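Local atomic coordinates of hemolysin activator protein CdiB (Acinetobacter baumannii ACICU, PDB entry 6WIL), a protein that probably secretes its toxin partner across the outer membrane in contact-dependent growth inhibition, as a two-partner (TpsB) transporter of the Omp85 superfamily. Residues 246-251 with 273-278; 279-284 with 320-325; 330-335 with 364-369. All blocks are in the same frame, centred on the assembly; numbering follows the deposited sequence.

Overall arrangement
The contacts lie around one wall of the 16-stranded antiparallel barrel, near where POTRA helices 154-160 and 171-181 meet it. Contact 1 joins the loop before strand 251-261 to strand 266-279, contact 2 pairs strands 282-295 and 308-326, and contact 3 strands 329-346 and 349-371. The centres of contacts 1 and 2 are about 15 Å apart; Q276 NE2 probably hydrogen-bonds to D283 OD2 (3.0 Å), which also forms a salt bridge with R183. Contacts 2 and 3 have centres about 9 Å apart, and T331 N probably bonds to S324 O (2.7 Å). The nearest atoms of contacts 1 and 3 are about 8 Å apart. A C8E detergent lies about 9 Å from the V365 side chain.

Contact 1: 246-251 with 273-278; sequences FHLNDI and ISYQLP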
loop_
_atom_site.group_PDB
_atom_site.type_symbol
_atom_site.label_atom_id
_atom_site.label_comp_id
_atom_site.label_asym_id
_atom_site.label_seq_id
_atom_site.Cartn_x
_atom_site.Cartn_y
_atom_site.Cartn_z
ATOM N N PHE A 246 13.664 -11.441 -14.182
ATOM C CA PHE A 246 13.152 -12.491 -15.053
ATOM C C PHE A 246 12.225 -11.953 -16.140
ATOM O O PHE A 246 11.480 -12.731 -16.746
ATOM C CB PHE A 246 12.436 -13.563 -14.229
ATOM C CG PHE A 246 13.358 -14.379 -13.374
ATOM C CD1 PHE A 246 14.123 -15.392 -13.931
ATOM C CD2 PHE A 246 13.463 -14.135 -12.015
ATOM C CE1 PHE A 246 14.979 -16.145 -13.151
ATOM C CE2 PHE A 246 14.315 -14.886 -11.227
ATOM C CZ PHE A 246 15.074 -15.893 -11.796
ATOM N N HIS A 247 12.265 -10.645 -16.400
ATOM C CA HIS A 247 11.454 -10.006 -17.440
ATOM C C HIS A 247 9.980 -10.370 -17.299
ATOM O O HIS A 247 9.326 -10.817 -18.244
ATOM C CB HIS A 247 11.975 -10.353 -18.833
ATOM C CG HIS A 247 13.268 -9.681 -19.167
ATOM N ND1 HIS A 247 14.465 -10.041 -18.587
ATOM C CD2 HIS A 247 13.548 -8.655 -20.005
ATOM C CE1 HIS A 247 15.428 -9.272 -19.060
ATOM N NE2 HIS A 247 14.898 -8.421 -19.921
ATOM N N LEU A 248 9.459 -10.174 -16.091
ATOM C CA LEU A 248 8.063 -10.448 -15.779
ATOM C C LEU A 248 7.440 -9.272 -15.041
ATOM O O LEU A 248 6.477 -9.446 -14.289
ATOM C CB LEU A 248 7.931 -11.727 -14.951
ATOM C CG LEU A 248 8.272 -13.049 -15.640
ATOM C CD1 LEU A 248 8.292 -14.194 -14.640
ATOM C CD2 LEU A 248 7.274 -13.329 -16.752
ATOM N N ASN A 249 7.985 -8.069 -15.246
ATOM C CA ASN A 249 7.622 -6.896 -14.452
ATOM C C ASN A 249 7.831 -7.171 -12.966
ATOM O O ASN A 249 7.137 -6.620 -12.108
ATOM C CB ASN A 249 6.179 -6.447 -14.731
ATOM C CG ASN A 249 5.847 -6.437 -16.214
ATOM O OD1 ASN A 249 6.364 -5.619 -16.969
ATOM N ND2 ASN A 249 4.978 -7.349 -16.634
ATOM N N ASP A 250 8.797 -8.033 -12.661
ATOM C CA ASP A 250 9.048 -8.499 -11.308
ATOM C C ASP A 250 10.101 -7.636 -10.625
ATOM O O ASP A 250 10.864 -6.912 -11.265
ATOM C CB ASP A 250 9.494 -9.961 -11.319
ATOM C CG ASP A 250 10.540 -10.245 -12.386
ATOM O OD1 ASP A 250 10.501 -9.583 -13.445
ATOM O OD2 ASP A 250 11.396 -11.132 -12.167
ATOM N N ILE A 251 10.130 -7.718 -9.300
ATOM C CA ILE A 251 11.088 -6.972 -8.493
ATOM C C ILE A 251 11.636 -7.898 -7.419
ATOM O O ILE A 251 10.870 -8.531 -6.684
ATOM C CB ILE A 251 10.454 -5.714 -7.870
ATOM C CG1 ILE A 251 10.273 -4.639 -8.943
ATOM C CG2 ILE A 251 11.307 -5.188 -6.727
ATOM C CD1 ILE A 251 9.318 -3.554 -8.554
ATOM N N ILE A 273 14.880 -11.588 1.808
ATOM C CA ILE A 273 14.708 -11.640 0.362
ATOM C C ILE A 273 13.224 -11.533 0.046
ATOM O O ILE A 273 12.394 -12.180 0.692
ATOM C CB ILE A 273 15.307 -12.929 -0.239
ATOM C CG1 ILE A 273 14.846 -13.118 -1.686
ATOM C CG2 ILE A 273 14.938 -14.132 0.605
ATOM C CD1 ILE A 273 15.460 -14.317 -2.367
ATOM N N SER A 274 12.889 -10.710 -0.943
ATOM C CA SER A 274 11.506 -10.501 -1.345
ATOM C C SER A 274 11.416 -10.546 -2.862
ATOM O O SER A 274 12.233 -9.930 -3.555
ATOM C CB SER A 274 10.976 -9.165 -0.818
ATOM O OG SER A 274 9.564 -9.106 -0.921
ATOM N N TYR A 275 10.433 -11.282 -3.371
ATOM C CA TYR A 275 10.152 -11.342 -4.797
ATOM C C TYR A 275 8.682 -11.027 -5.027
ATOM O O TYR A 275 7.814 -11.494 -4.284
ATOM C CB TYR A 275 10.497 -12.714 -5.369
ATOM C CG TYR A 275 10.381 -12.813 -6.871
ATOM C CD1 TYR A 275 11.212 -12.071 -7.703
ATOM C CD2 TYR A 275 9.459 -13.668 -7.461
ATOM C CE1 TYR A 275 11.120 -12.169 -9.078
ATOM C CE2 TYR A 275 9.361 -13.773 -8.836
ATOM C CZ TYR A 275 10.191 -13.020 -9.639
ATOM O OH TYR A 275 10.087 -13.122 -11.008
ATOM N N GLN A 276 8.407 -10.237 -6.062
ATOM C CA GLN A 276 7.059 -9.746 -6.318
ATOM C C GLN A 276 6.870 -9.569 -7.815
ATOM O O GLN A 276 7.690 -8.915 -8.465
ATOM C CB GLN A 276 6.824 -8.414 -5.596
ATOM C CG GLN A 276 5.403 -8.198 -5.120
ATOM C CD GLN A 276 5.217 -6.846 -4.459
ATOM O OE1 GLN A 276 6.188 -6.180 -4.098
ATOM N NE2 GLN A 276 3.967 -6.430 -4.307
ATOM N N LEU A 277 5.798 -10.145 -8.360
ATOM C CA LEU A 277 5.451 -9.935 -9.757
ATOM C C LEU A 277 3.942 -9.771 -9.890
ATOM O O LEU A 277 3.181 -10.449 -9.185
ATOM C CB LEU A 277 5.929 -11.090 -10.648
ATOM C CG LEU A 277 5.094 -12.363 -10.789
ATOM C CD1 LEU A 277 5.655 -13.229 -11.903
ATOM C CD2 LEU A 277 5.048 -13.137 -9.485
ATOM N N PRO A 278 3.481 -8.879 -10.765
ATOM C CA PRO A 278 2.039 -8.701 -10.963
ATOM C C PRO A 278 1.497 -9.548 -12.101
ATOM O O PRO A 278 2.184 -9.858 -13.072
ATOM C CB PRO A 278 1.934 -7.210 -11.308
ATOM C CG PRO A 278 3.187 -6.953 -12.088
ATOM C CD PRO A 278 4.258 -7.839 -11.466
HETATM O O HOH W 1 6.824 -6.290 -9.437
#
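In the loop that leads into barrel strand 251-261, D250 reaches across to Y275 of strand 266-279. Y275 OH gives its hydrogen bond to D250 OD2 at 2.6 Å; the hydroxyl approaches from above the carboxylate plane, while OD2 itself lies in the plane of the tyrosine ring, at its edge. Ring and carboxylate are turned 85° apart. D250 CG stands between its own backbone N and carbonyl carbon (chi1 45°), and the carboxylate also gathers in the loop: F246 N binds OD2 on its syn lone pair at 3.0 Å, and L248 N binds OD1 at 2.9 Å. Aspartate suits the place because its short side chain can take two loop amides and a hydroxyl at once, an arrangement that would favour its ionised form.

Beyond D250 the loop enters the antiparallel barrel sheet. I251 and Q276 form a hydrogen-bonded pair, with I251 N 2.8 Å from Q276 O and Q276 N 3.1 Å from I251 O. A water donates to both N249 O and Q276 O, continuing the link where direct pairing stops. Around the polar centre lie apolar groups: F246 crosses Y275 at about a right angle, its CD2 4.2 Å from Y275 CZ, and L248 CD1 lies 3.9 Å from L277 CD1, the two leucines side by side. N249, in a left-handed backbone conformation that asparagine tolerates well, rests CB against the P278 ring and gives ND2 to Q156 O of helix 154-160.

Contact 2: 279-284 with 320-325; sequences VGYYDL and SRVISR. With SO4 (sulfate ion), chain B.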
loop_
_atom_site.group_PDB
_atom_site.type_symbol
_atom_site.label_atom_id
_atom_site.label_comp_id
_atom_site.label_asym_id
_atom_site.label_seq_id
_atom_site.Cartn_x
_atom_site.Cartn_y
_atom_site.Cartn_z
ATOM N N VAL A 279 0.232 -9.937 -11.960
ATOM C CA VAL A 279 -0.524 -10.558 -13.047
ATOM C C VAL A 279 -1.851 -9.830 -13.210
ATOM O O VAL A 279 -2.873 -10.231 -12.635
ATOM C CB VAL A 279 -0.737 -12.066 -12.807
ATOM C CG1 VAL A 279 -1.268 -12.727 -14.067
ATOM C CG2 VAL A 279 0.555 -12.734 -12.355
ATOM N N GLY A 280 -1.836 -8.762 -13.999
ATOM C CA GLY A 280 -3.044 -7.976 -14.178
ATOM C C GLY A 280 -3.490 -7.334 -12.877
ATOM O O GLY A 280 -2.732 -6.596 -12.232
ATOM N N TYR A 281 -4.727 -7.633 -12.470
ATOM C CA TYR A 281 -5.234 -7.162 -11.190
ATOM C C TYR A 281 -4.665 -7.930 -10.006
ATOM O O TYR A 281 -4.818 -7.474 -8.867
ATOM C CB TYR A 281 -6.764 -7.240 -11.160
ATOM C CG TYR A 281 -7.476 -6.118 -11.877
ATOM C CD1 TYR A 281 -7.380 -4.806 -11.423
ATOM C CD2 TYR A 281 -8.258 -6.374 -13.002
ATOM C CE1 TYR A 281 -8.025 -3.778 -12.075
ATOM C CE2 TYR A 281 -8.910 -5.350 -13.656
ATOM C CZ TYR A 281 -8.793 -4.058 -13.191
ATOM O OH TYR A 281 -9.443 -3.041 -13.845
ATOM N N TYR A 282 -4.020 -9.067 -10.241
ATOM C CA TYR A 282 -3.461 -9.859 -9.162
ATOM C C TYR A 282 -2.053 -9.392 -8.826
ATOM O O TYR A 282 -1.410 -8.666 -9.589
ATOM C CB TYR A 282 -3.448 -11.340 -9.535
ATOM C CG TYR A 282 -4.820 -11.963 -9.556
ATOM C CD1 TYR A 282 -5.625 -11.862 -10.678
ATOM C CD2 TYR A 282 -5.320 -12.639 -8.449
ATOM C CE1 TYR A 282 -6.887 -12.417 -10.704
ATOM C CE2 TYR A 282 -6.585 -13.198 -8.466
ATOM C CZ TYR A 282 -7.363 -13.081 -9.598
ATOM O OH TYR A 282 -8.620 -13.639 -9.617
ATOM N N ASP A 283 -1.583 -9.816 -7.658
ATOM C CA ASP A 283 -0.214 -9.564 -7.238
ATOM C C ASP A 283 0.278 -10.783 -6.479
ATOM O O ASP A 283 -0.410 -11.266 -5.576
ATOM C CB ASP A 283 -0.122 -8.304 -6.368
ATOM C CG ASP A 283 1.199 -7.559 -6.550
ATOM O OD1 ASP A 283 1.998 -7.963 -7.418
ATOM O OD2 ASP A 283 1.431 -6.567 -5.828
ATOM N N LEU A 284 1.454 -11.283 -6.847
ATOM C CA LEU A 284 2.044 -12.456 -6.213
ATOM C C LEU A 284 3.356 -12.060 -5.560
ATOM O O LEU A 284 4.172 -11.366 -6.172
ATOM C CB LEU A 284 2.297 -13.586 -7.214
ATOM C CG LEU A 284 1.112 -14.347 -7.805
ATOM C CD1 LEU A 284 0.322 -13.486 -8.773
ATOM C CD2 LEU A 284 1.607 -15.612 -8.490
ATOM N N SER A 320 -2.657 -11.044 -3.656
ATOM C CA SER A 320 -3.637 -9.979 -3.522
ATOM C C SER A 320 -4.281 -9.713 -4.873
ATOM O O SER A 320 -3.691 -9.977 -5.923
ATOM C CB SER A 320 -3.011 -8.688 -2.978
ATOM O OG SER A 320 -2.167 -8.080 -3.936
ATOM N N ARG A 321 -5.501 -9.187 -4.838
ATOM C CA ARG A 321 -6.235 -8.880 -6.057
ATOM C C ARG A 321 -6.926 -7.539 -5.893
ATOM O O ARG A 321 -7.635 -7.323 -4.907
ATOM C CB ARG A 321 -7.265 -9.968 -6.377
ATOM C CG ARG A 321 -7.772 -9.928 -7.810
ATOM C CD ARG A 321 -9.260 -10.221 -7.891
ATOM N NE ARG A 321 -9.661 -10.643 -9.230
ATOM C CZ ARG A 321 -9.931 -9.811 -10.232
ATOM N NH1 ARG A 321 -9.842 -8.500 -10.056
ATOM N NH2 ARG A 321 -10.285 -10.293 -11.415
ATOM N N VAL A 322 -6.714 -6.641 -6.855
ATOM C CA VAL A 322 -7.444 -5.379 -6.867
ATOM C C VAL A 322 -8.901 -5.667 -7.204
ATOM O O VAL A 322 -9.208 -6.254 -8.248
ATOM C CB VAL A 322 -6.829 -4.392 -7.865
ATOM C CG1 VAL A 322 -7.737 -3.184 -8.032
ATOM C CG2 VAL A 322 -5.445 -3.963 -7.403
ATOM N N ILE A 323 -9.804 -5.257 -6.317
ATOM C CA ILE A 323 -11.224 -5.543 -6.482
ATOM C C ILE A 323 -11.962 -4.297 -6.960
ATOM O O ILE A 323 -13.010 -4.398 -7.609
ATOM C CB ILE A 323 -11.829 -6.080 -5.171
ATOM C CG1 ILE A 323 -11.570 -5.109 -4.022
ATOM C CG2 ILE A 323 -11.263 -7.449 -4.833
ATOM C CD1 ILE A 323 -12.119 -5.586 -2.702
ATOM N N SER A 324 -11.421 -3.118 -6.653
ATOM C CA SER A 324 -12.053 -1.860 -7.026
ATOM C C SER A 324 -11.001 -0.763 -7.092
ATOM O O SER A 324 -10.136 -0.673 -6.217
ATOM C CB SER A 324 -13.147 -1.470 -6.027
ATOM O OG SER A 324 -13.347 -0.067 -6.011
ATOM N N ARG A 325 -11.094 0.080 -8.120
ATOM C CA ARG A 325 -10.176 1.201 -8.247
ATOM C C ARG A 325 -10.834 2.313 -9.049
ATOM O O ARG A 325 -11.822 2.100 -9.755
ATOM C CB ARG A 325 -8.860 0.782 -8.910
ATOM C CG ARG A 325 -8.976 0.440 -10.380
ATOM C CD ARG A 325 -7.594 0.255 -10.969
ATOM N NE ARG A 325 -6.839 1.504 -10.934
ATOM C CZ ARG A 325 -5.535 1.584 -10.696
ATOM N NH1 ARG A 325 -4.832 0.485 -10.451
ATOM N NH2 ARG A 325 -4.937 2.768 -10.686
HETATM S S SO4 B . -9.828 -10.139 -14.755
HETATM O O1 SO4 B . -10.655 -9.081 -14.179
HETATM O O2 SO4 B . -9.179 -10.882 -13.678
HETATM O O3 SO4 B . -8.821 -9.540 -15.631
HETATM O O4 SO4 B . -10.659 -11.052 -15.535
#
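Y282 and R321 face each other as a non-hydrogen-bonded pair, CA to CA 4.3 Å, where strands 282-284 and 320-325 run antiparallel at 162°. The next pair, D283 with S320, is hydrogen-bonded, D283 N reaching S320 O at 2.7 Å; toward the turn, V322 N bonds to Y281 O. This type II' turn, V279 to Y282, joins strand 266-279 to strand 282-295 and runs straight into the pairing; G280 supplies the positive phi that its second position needs.

R321 carries most of the side-chain contact. Its CG, anti to the backbone N (chi1 -163°), lies over the centre of the Y282 ring, 3.6 Å from the centroid, a CH-pi contact. Farther along, NE makes a weak bond to Y282 OH at 3.2 Å. NH1 bonds to V322 O in the guanidinium plane, and NH2 donates to SO4 O1 at 3.0 Å. A long chain ending in three nitrogens lets arginine touch both tyrosines: NH1 lies against Y281 CB. Y281 CD1 meets V322 CB at 3.6 Å.

The sulfate, probably from the crystallisation liquor, is also bound by R173 of helix 171-181. That helix covers the Y281 ring and pairs E179 with R325, while strand 329-346 flanks S320 and V322.

Contact 3: 330-335 with 364-369; sequences KTSVYG and GVQHRQ
T331 holds OG1 anti to its carbonyl carbon (chi1 -57°), and H367 holds CG anti to its backbone N (chi1 179°), so that hydroxyl and imidazole meet across the strands. T331 OG1 lies 2.7 Å from H367 ND1, at the edge of the ring and near its plane, in a hydrogen bond in which either could be the donor. The other ring nitrogen, NE2, donates to Q369 OE1 at 2.9 Å, so histidine uses both nitrogens and its rotation is fixed from two sides. On the same face, V333 and V365 come together; their branched side chains suit a surface that is consistent with the lipid-facing side of a membrane barrel.

The strands are the arms of a beta hairpin, 329-346 with 349-371, in register K330-R368, S332-Q366 and Y334-G364 as hydrogen-bonded pairs. S332 N, for example, reaches Q366 O at 2.9 Å.

On the other face, Y334 CG stands between the backbone N and the carbonyl carbon (chi1 64°). G364 CA lies over the tyrosine ring, offset toward its rim, 3.8 Å from the centroid, a CH-pi contact resembling the tyrosine-glycine pairing known from outer-membrane barrels. Glycine suits this place because a CB would run into Y334 CZ. Y334 OH is hydrogen-bonded to D381 on strand 374-386. Next along this face from Y334 and G364, Q366 NE2 makes a weak bond to S332 OG at 3.3 Å. K330 and R368 then lie side by side, K330 CD 3.9 Å from R368 NH1. Their like charges stay apart, K330 NZ 4.9 Å from R368 NH1, and a salt bridge from K330 NZ to E179 of helix 171-181 probably eases the repulsion.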
loop_
_atom_site.group_PDB
_atom_site.type_symbol
_atom_site.label_atom_id
_atom_site.label_comp_id
_atom_site.label_asym_id
_atom_site.label_seq_id
_atom_site.Cartn_x
_atom_site.Cartn_y
_atom_site.Cartn_z
ATOM N N LYS A 330 -7.996 2.957 -4.614
ATOM C CA LYS A 330 -7.564 1.618 -4.994
ATOM C C LYS A 330 -7.803 0.687 -3.815
ATOM O O LYS A 330 -7.335 0.962 -2.708
ATOM C CB LYS A 330 -6.086 1.613 -5.401
ATOM C CG LYS A 330 -5.568 0.285 -5.910
ATOM C CD LYS A 330 -4.234 0.476 -6.624
ATOM C CE LYS A 330 -3.522 -0.846 -6.845
ATOM N NZ LYS A 330 -2.260 -0.673 -7.612
ATOM N N THR A 331 -8.536 -0.402 -4.053
ATOM C CA THR A 331 -8.915 -1.348 -3.012
ATOM C C THR A 331 -8.546 -2.759 -3.445
ATOM O O THR A 331 -8.775 -3.141 -4.597
ATOM C CB THR A 331 -10.425 -1.284 -2.711
ATOM O OG1 THR A 331 -10.791 0.049 -2.336
ATOM C CG2 THR A 331 -10.791 -2.241 -1.581
ATOM N N SER A 332 -7.994 -3.538 -2.517
ATOM C CA SER A 332 -7.600 -4.900 -2.836
ATOM C C SER A 332 -7.784 -5.794 -1.618
ATOM O O SER A 332 -7.723 -5.334 -0.475
ATOM C CB SER A 332 -6.150 -4.953 -3.334
ATOM O OG SER A 332 -5.311 -4.126 -2.547
ATOM N N VAL A 333 -8.031 -7.074 -1.883
ATOM C CA VAL A 333 -8.066 -8.107 -0.857
ATOM C C VAL A 333 -6.831 -8.977 -1.033
ATOM O O VAL A 333 -6.335 -9.160 -2.150
ATOM C CB VAL A 333 -9.356 -8.957 -0.928
ATOM C CG1 VAL A 333 -10.569 -8.100 -0.616
ATOM C CG2 VAL A 333 -9.502 -9.603 -2.300
ATOM N N TYR A 334 -6.323 -9.511 0.076
ATOM C CA TYR A 334 -5.115 -10.320 0.011
ATOM C C TYR A 334 -5.225 -11.517 0.941
ATOM O O TYR A 334 -6.069 -11.565 1.840
ATOM C CB TYR A 334 -3.860 -9.503 0.355
ATOM C CG TYR A 334 -3.812 -8.976 1.769
ATOM C CD1 TYR A 334 -4.359 -7.741 2.085
ATOM C CD2 TYR A 334 -3.202 -9.705 2.787
ATOM C CE1 TYR A 334 -4.314 -7.247 3.371
ATOM C CE2 TYR A 334 -3.156 -9.220 4.084
ATOM C CZ TYR A 334 -3.713 -7.988 4.368
ATOM O OH TYR A 334 -3.674 -7.487 5.647
ATOM N N GLY A 335 -4.352 -12.491 0.697
ATOM C CA GLY A 335 -4.181 -13.632 1.572
ATOM C C GLY A 335 -2.714 -13.981 1.726
ATOM O O GLY A 335 -1.971 -13.964 0.740
ATOM N N GLY A 364 -6.963 -10.314 4.505
ATOM C CA GLY A 364 -7.082 -8.894 4.769
ATOM C C GLY A 364 -7.541 -8.120 3.555
ATOM O O GLY A 364 -7.715 -8.661 2.460
ATOM N N VAL A 365 -7.732 -6.826 3.778
ATOM C CA VAL A 365 -8.145 -5.884 2.749
ATOM C C VAL A 365 -7.373 -4.594 2.969
ATOM O O VAL A 365 -7.157 -4.174 4.112
ATOM C CB VAL A 365 -9.670 -5.637 2.780
ATOM C CG1 VAL A 365 -10.124 -5.291 4.189
ATOM C CG2 VAL A 365 -10.064 -4.532 1.804
ATOM N N GLN A 366 -6.925 -3.981 1.881
ATOM C CA GLN A 366 -6.246 -2.702 1.955
ATOM C C GLN A 366 -6.899 -1.730 0.986
ATOM O O GLN A 366 -7.449 -2.123 -0.047
ATOM C CB GLN A 366 -4.742 -2.839 1.667
ATOM C CG GLN A 366 -4.403 -3.717 0.481
ATOM C CD GLN A 366 -2.909 -3.958 0.346
ATOM O OE1 GLN A 366 -2.138 -3.693 1.271
ATOM N NE2 GLN A 366 -2.493 -4.463 -0.811
ATOM N N HIS A 367 -6.840 -0.454 1.347
ATOM C CA HIS A 367 -7.490 0.617 0.615
ATOM C C HIS A 367 -6.558 1.815 0.591
ATOM O O HIS A 367 -5.854 2.081 1.569
ATOM C CB HIS A 367 -8.828 0.999 1.265
ATOM C CG HIS A 367 -9.544 2.118 0.573
ATOM N ND1 HIS A 367 -10.422 1.907 -0.467
ATOM C CD2 HIS A 367 -9.514 3.456 0.776
ATOM C CE1 HIS A 367 -10.902 3.067 -0.877
ATOM N NE2 HIS A 367 -10.364 4.024 -0.142
ATOM N N ARG A 368 -6.543 2.518 -0.533
ATOM C CA ARG A 368 -5.851 3.790 -0.653
ATOM C C ARG A 368 -6.822 4.790 -1.260
ATOM O O ARG A 368 -7.586 4.447 -2.167
ATOM C CB ARG A 368 -4.576 3.669 -1.507
ATOM C CG ARG A 368 -3.586 4.801 -1.272
ATOM C CD ARG A 368 -2.398 4.765 -2.222
ATOM N NE ARG A 368 -1.655 3.511 -2.160
ATOM C CZ ARG A 368 -1.612 2.621 -3.146
ATOM N NH1 ARG A 368 -2.264 2.852 -4.277
ATOM N NH2 ARG A 368 -0.909 1.505 -3.004
ATOM N N GLN A 369 -6.812 6.016 -0.745
ATOM C CA GLN A 369 -7.772 7.031 -1.154
ATOM C C GLN A 369 -7.060 8.362 -1.333
ATOM O O GLN A 369 -6.224 8.744 -0.508
ATOM C CB GLN A 369 -8.904 7.177 -0.124
ATOM C CG GLN A 369 -9.953 8.225 -0.478
ATOM C CD GLN A 369 -11.098 7.660 -1.297
ATOM O OE1 GLN A 369 -11.571 6.552 -1.041
ATOM N NE2 GLN A 369 -11.550 8.423 -2.286
#